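Local coordinates for protein angel homolog 2 (Homo sapiens, PDB 6RW0) that acts as a 2',3'-cyclic phosphatase of the CCR4 family of deadenylases and probably binds mRNA 3'-UTRs, at residues S69-H74 against T354-S359. Residues are numbered along the deposited sequence; the frame is centred on the assembly and turned at random. Where two conformers were deposited one is given.
Sequences SHLYRH and TCHSRS
His74 and Ser357 are joined by a hydrogen bond between ND1 of His74 and OG of Ser357, 2.8 Å long; either atom could be the donor. The hydroxyl meets the edge of the imidazole, near its plane. CG of His74 stands between the backbone N and the carbonyl carbon (chi1 59°), which helps bring ND1 to the Ser357 hydroxyl, and its NE2 is hydrogen-bonded to the carbonyl oxygen of Leu409. The backbone joins the two segments as well: Ser357 N donates to Leu71 O at 3.0 Å, with an N-H...O angle of 160°.

His356 packs against the side chain of Leu71. CD1 of Leu71 lies over one face of the imidazole in a CH-pi contact, 4.2 Å from the centroid. The other methyl, CD2, comes 3.8 Å from CE1 of His356 and 3.7 Å from CD of Arg358, so Leu71 touches both residues. The rotation of the imidazole is fixed from within its own turn: Arg358 N donates to ND1 of His356 at 3.1 Å, nearly in the ring plane. An alanine in place of His356 would probably leave CD1 of Leu71 without its aromatic face and Arg358 N without this acceptor.

Tyr72 touches CB of His356 through CE1, at 4.0 Å. CB of Leu71 lies over the centre of the phenol ring, and the Tyr72 hydroxyl is hydrogen-bonded to OD2 of Asp417. The Tyr72 side chain is about 5 Å from the bound magnesium ion.

The contact ties the loop after helix 62-67 to the turn between strands 354-356 and 359-369 in the endonuclease/exonuclease/phosphatase fold. Since the Arg358 bond uses ND1 as an acceptor, any proton on a neutral His356 ring is likely to sit on NE2.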
loop_
_atom_site.group_PDB
_atom_site.type_symbol
_atom_site.label_atom_id
_atom_site.label_comp_id
_atom_site.label_asym_id
_atom_site.label_seq_id
_atom_site.Cartn_x
_atom_site.Cartn_y
_atom_site.Cartn_z
ATOM N N SER A 69 3.527 20.904 7.849
ATOM C CA SER A 69 4.578 21.046 8.845
ATOM C C SER A 69 4.053 20.883 10.261
ATOM O O SER A 69 4.828 20.524 11.153
ATOM C CB SER A 69 5.290 22.388 8.649
ATOM O OG SER A 69 4.456 23.486 8.956
ATOM N N HIS A 70 2.759 21.119 10.486
ATOM C CA HIS A 70 2.176 20.941 11.811
ATOM C C HIS A 70 2.222 19.491 12.288
ATOM O O HIS A 70 2.170 19.254 13.500
ATOM C CB HIS A 70 0.729 21.453 11.806
ATOM C CG HIS A 70 -0.158 20.710 10.861
ATOM N ND1 HIS A 70 -0.023 20.796 9.490
ATOM C CD2 HIS A 70 -1.167 19.834 11.084
ATOM C CE1 HIS A 70 -0.914 20.009 8.914
ATOM N NE2 HIS A 70 -1.627 19.422 9.859
ATOM N N LEU A 71 2.314 18.521 11.377
ATOM C CA LEU A 71 2.403 17.117 11.752
ATOM C C LEU A 71 3.787 16.747 12.258
ATOM O O LEU A 71 3.939 15.686 12.877
ATOM C CB LEU A 71 2.108 16.230 10.543
ATOM C CG LEU A 71 0.723 16.407 9.932
ATOM C CD1 LEU A 71 0.562 15.522 8.705
ATOM C CD2 LEU A 71 -0.386 16.126 10.931
ATOM N N TYR A 72 4.790 17.596 11.997
ATOM C CA TYR A 72 6.201 17.282 12.239
ATOM C C TYR A 72 6.838 18.230 13.242
ATOM O O TYR A 72 8.073 18.317 13.311
ATOM C CB TYR A 72 6.974 17.227 10.912
ATOM C CG TYR A 72 6.248 16.337 9.940
ATOM C CD1 TYR A 72 6.136 14.964 10.177
ATOM C CD2 TYR A 72 5.594 16.861 8.839
ATOM C CE1 TYR A 72 5.427 14.148 9.327
ATOM C CE2 TYR A 72 4.889 16.060 7.986
ATOM C CZ TYR A 72 4.798 14.703 8.225
ATOM O OH TYR A 72 4.069 13.933 7.358
ATOM N N ARG A 73 5.959 18.849 13.994
ATOM C CA ARG A 73 6.503 19.831 15.060
ATOM C C ARG A 73 7.441 19.170 16.108
ATOM O O ARG A 73 8.395 19.756 16.721
ATOM C CB ARG A 73 5.330 20.400 15.861
ATOM C CG ARG A 73 4.566 21.545 15.247
ATOM C CD ARG A 73 3.403 21.974 16.179
ATOM N NE ARG A 73 2.658 20.821 16.693
ATOM C CZ ARG A 73 2.384 20.590 17.978
ATOM N NH1 ARG A 73 2.763 21.444 18.922
ATOM N NH2 ARG A 73 1.713 19.495 18.316
ATOM N N HIS A 74 7.236 17.852 16.281
ATOM C CA HIS A 74 8.009 17.111 17.267
ATOM C C HIS A 74 9.424 16.804 16.805
ATOM O O HIS A 74 10.242 16.384 17.629
ATOM C CB HIS A 74 7.282 15.800 17.572
ATOM C CG HIS A 74 7.094 14.926 16.369
ATOM N ND1 HIS A 74 6.131 15.166 15.412
ATOM C CD2 HIS A 74 7.757 13.817 15.965
ATOM C CE1 HIS A 74 6.206 14.239 14.474
ATOM N NE2 HIS A 74 7.186 13.408 14.786
ATOM N N THR A 354 2.922 4.075 11.089
ATOM C CA THR A 354 3.118 5.516 10.932
ATOM C C THR A 354 2.994 6.152 12.307
ATOM O O THR A 354 2.261 5.647 13.158
ATOM C CB THR A 354 2.109 6.079 9.920
ATOM O OG1 THR A 354 2.429 7.442 9.612
ATOM C CG2 THR A 354 0.686 6.037 10.447
ATOM N N CYS A 355 3.738 7.241 12.544
ATOM C CA CYS A 355 3.730 7.859 13.880
ATOM C C CYS A 355 4.202 9.313 13.812
ATOM O O CYS A 355 5.393 9.594 13.970
ATOM C CB CYS A 355 4.578 7.098 14.882
ATOM S SG CYS A 355 4.538 7.773 16.594
ATOM N N HIS A 356 3.252 10.234 13.670
ATOM C CA HIS A 356 3.582 11.653 13.716
ATOM C C HIS A 356 2.758 12.360 14.785
ATOM O O HIS A 356 2.152 11.698 15.632
ATOM C CB HIS A 356 3.484 12.307 12.332
ATOM C CG HIS A 356 2.140 12.213 11.684
ATOM N ND1 HIS A 356 0.975 12.585 12.315
ATOM C CD2 HIS A 356 1.787 11.838 10.430
ATOM C CE1 HIS A 356 -0.045 12.425 11.486
ATOM N NE2 HIS A 356 0.424 11.973 10.336
ATOM N N SER A 357 2.738 13.683 14.782
ATOM C CA SER A 357 2.125 14.479 15.869
ATOM C C SER A 357 0.633 14.172 16.018
ATOM O O SER A 357 0.140 14.362 17.096
ATOM C CB SER A 357 2.361 15.951 15.676
ATOM O OG SER A 357 3.691 16.308 16.014
ATOM N N ARG A 358 -0.073 13.779 14.962
ATOM C CA ARG A 358 -1.533 13.577 15.076
ATOM C C ARG A 358 -1.971 12.128 14.862
ATOM O O ARG A 358 -3.155 11.892 14.977
ATOM C CB ARG A 358 -2.224 14.515 14.084
ATOM C CG ARG A 358 -2.001 15.984 14.403
ATOM C CD ARG A 358 -2.831 16.930 13.552
ATOM N NE ARG A 358 -4.258 16.777 13.764
ATOM C CZ ARG A 358 -4.957 17.449 14.664
ATOM N NH1 ARG A 358 -4.364 18.301 15.478
ATOM N NH2 ARG A 358 -6.256 17.256 14.748
ATOM N N SER A 359 -1.087 11.189 14.559
ATOM C CA SER A 359 -1.522 9.810 14.245
ATOM C C SER A 359 -0.448 8.764 14.549
ATOM O O SER A 359 0.674 8.984 14.190
ATOM C CB SER A 359 -1.904 9.758 12.770
ATOM O OG SER A 359 -2.522 8.548 12.437
#